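Local coordinates for putative lipoprotein (Clostridium difficile, PDB 4EXR) that is of unknown function but carries two PepSY (peptidase propeptide and YPEB) domains and probably pairs as a dimer, at residues D71-K76 / T91-S96. Sequence-based numbering, arbitrary orientation.
Sequences DNNEYK and TEKLDS. With PO4 (phosphate ion), chain C.
Leu94 lies against the backbone of Asn72 to Glu74 in a well-packed part of the contact. Its CG, turned anti to its own carbonyl carbon (chi1 -71°), sits 3.5 Å from Asn73 C, while CD2 comes within 3.8 Å of Glu74 CB. A nearly straight hydrogen bond (N-H...O 175°) from Leu94 N to Asn72 O, 2.8 Å long, fixes the leucine just past the end of its strand. On the face that carries Tyr75 and Thr91, these two form a non-hydrogen-bonded pair and lie side by side. Thr91 OG1 meets the ring at its edge, 3.4 Å from Tyr75 CD1, and CG2 reaches CE1; Tyr45 stacks on the ring and also touches the threonine, and the phenol hydroxyl bonds to Asp70.

The two strands are neighbours in a beta hairpin at one end of the chain's antiparallel sheet, within a PepSY-type domain. Glu74 and Glu92 form a hydrogen-bonded pair of it, joined by Glu74 N to Glu92 O (2.8 Å) and Glu92 N to Glu74 O (3.0 Å). Strand 86-93 also pairs through Thr91 and Glu92 with a strand of the second subunit, continuing the sheet across the interface.

Beyond Leu94, where the Glu74 and Glu92 carboxylates reach out, the contact is looser and more polar. The carboxylates are nearly parallel, with Glu74 OE2 4.2 Å from Glu92 OE1, like charges whose repulsion, if both are ionised, the Lys90 salt bridge to Glu92 would ease. One water donates to both Glu74 OE2 and Lys93 O, bridging side chain to backbone.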
# COMPACT_ATOMS: atom_id res chain seq x y z
N ASP A 71 -1.92 -18.05 1.10
CA ASP A 71 -3.28 -18.49 0.80
C ASP A 71 -4.32 -17.37 0.94
O ASP A 71 -5.42 -17.47 0.39
CB ASP A 71 -3.67 -19.68 1.70
CG ASP A 71 -2.88 -20.94 1.39
OD1 ASP A 71 -2.31 -21.04 0.28
OD2 ASP A 71 -2.84 -21.84 2.26
N ASN A 72 -3.95 -16.31 1.66
CA ASN A 72 -4.88 -15.28 2.09
C ASN A 72 -4.57 -13.86 1.63
O ASN A 72 -5.48 -13.07 1.39
CB ASN A 72 -4.97 -15.29 3.61
CG ASN A 72 -5.51 -16.60 4.15
OD1 ASN A 72 -4.91 -17.21 5.04
ND2 ASN A 72 -6.63 -17.05 3.60
N ASN A 73 -3.27 -13.54 1.54
CA ASN A 73 -2.81 -12.18 1.31
C ASN A 73 -1.82 -12.08 0.16
O ASN A 73 -1.17 -13.06 -0.20
CB ASN A 73 -2.08 -11.63 2.55
CG ASN A 73 -2.98 -11.51 3.75
OD1 ASN A 73 -4.12 -11.05 3.65
ND2 ASN A 73 -2.47 -11.91 4.91
N GLU A 74 -1.73 -10.88 -0.42
CA GLU A 74 -0.57 -10.52 -1.22
C GLU A 74 0.30 -9.57 -0.41
O GLU A 74 -0.20 -8.79 0.41
CB GLU A 74 -0.96 -9.86 -2.54
CG GLU A 74 -1.99 -8.76 -2.43
CD GLU A 74 -2.42 -8.27 -3.80
OE1 GLU A 74 -1.58 -8.30 -4.72
OE2 GLU A 74 -3.60 -7.88 -3.95
N TYR A 75 1.60 -9.65 -0.64
CA TYR A 75 2.57 -8.89 0.13
C TYR A 75 3.48 -8.19 -0.86
O TYR A 75 3.86 -8.77 -1.88
CB TYR A 75 3.43 -9.82 0.98
CG TYR A 75 2.66 -10.66 1.95
CD1 TYR A 75 2.17 -10.11 3.14
CD2 TYR A 75 2.40 -12.00 1.69
CE1 TYR A 75 1.45 -10.89 4.04
CE2 TYR A 75 1.70 -12.78 2.59
CZ TYR A 75 1.22 -12.22 3.76
OH TYR A 75 0.52 -12.99 4.65
N LYS A 76 3.83 -6.95 -0.56
CA LYS A 76 4.74 -6.21 -1.43
C LYS A 76 5.73 -5.44 -0.59
O LYS A 76 5.37 -4.72 0.34
CB LYS A 76 3.98 -5.26 -2.36
CG LYS A 76 4.92 -4.45 -3.26
CD LYS A 76 4.17 -3.65 -4.31
CE LYS A 76 3.37 -2.53 -3.68
NZ LYS A 76 2.79 -1.65 -4.73
N THR A 91 0.65 -5.35 3.05
CA THR A 91 -0.13 -6.58 3.02
C THR A 91 -1.55 -6.20 2.60
O THR A 91 -2.09 -5.21 3.09
CB THR A 91 -0.24 -7.19 4.44
OG1 THR A 91 1.08 -7.44 4.95
CG2 THR A 91 -1.05 -8.50 4.41
N GLU A 92 -2.15 -6.97 1.69
CA GLU A 92 -3.56 -6.78 1.33
C GLU A 92 -4.23 -8.13 1.20
O GLU A 92 -3.64 -9.07 0.66
CB GLU A 92 -3.69 -6.10 -0.04
CG GLU A 92 -3.60 -4.59 -0.07
CD GLU A 92 -3.88 -4.06 -1.47
OE1 GLU A 92 -2.96 -4.07 -2.32
OE2 GLU A 92 -5.03 -3.64 -1.74
N LYS A 93 -5.47 -8.23 1.67
CA LYS A 93 -6.26 -9.45 1.47
C LYS A 93 -6.39 -9.75 -0.03
O LYS A 93 -6.63 -8.84 -0.83
CB LYS A 93 -7.64 -9.25 2.10
CG LYS A 93 -8.47 -10.50 2.17
CD LYS A 93 -8.35 -11.15 3.53
CE LYS A 93 -9.71 -11.55 4.07
NZ LYS A 93 -10.43 -12.46 3.13
N LEU A 94 -6.22 -11.01 -0.42
CA LEU A 94 -6.37 -11.40 -1.82
C LEU A 94 -7.84 -11.31 -2.23
O LEU A 94 -8.73 -11.49 -1.40
CB LEU A 94 -5.90 -12.85 -2.05
CG LEU A 94 -4.40 -13.18 -1.98
CD1 LEU A 94 -4.19 -14.69 -1.98
CD2 LEU A 94 -3.64 -12.54 -3.14
N ASP A 95 -8.09 -11.05 -3.51
CA ASP A 95 -9.44 -11.20 -4.07
C ASP A 95 -9.95 -12.64 -3.93
O ASP A 95 -9.16 -13.58 -3.80
CB ASP A 95 -9.47 -10.78 -5.54
CG ASP A 95 -9.29 -9.28 -5.72
OD1 ASP A 95 -9.84 -8.51 -4.90
OD2 ASP A 95 -8.60 -8.87 -6.68
N SER A 96 -11.27 -12.80 -3.97
CA SER A 96 -11.94 -14.09 -3.81
C SER A 96 -11.39 -15.17 -4.72
O SER A 96 -11.18 -16.31 -4.30
CB SER A 96 -13.43 -13.92 -4.08
OG SER A 96 -13.63 -13.26 -5.32
P PO4 C . 1.10 1.43 -3.61
O1 PO4 C . 1.47 1.94 -4.99
O2 PO4 C . 1.34 2.53 -2.60
O3 PO4 C . -0.35 1.02 -3.59
O4 PO4 C . 1.97 0.26 -3.28
O HOH W 1 -5.90 -7.74 -3.09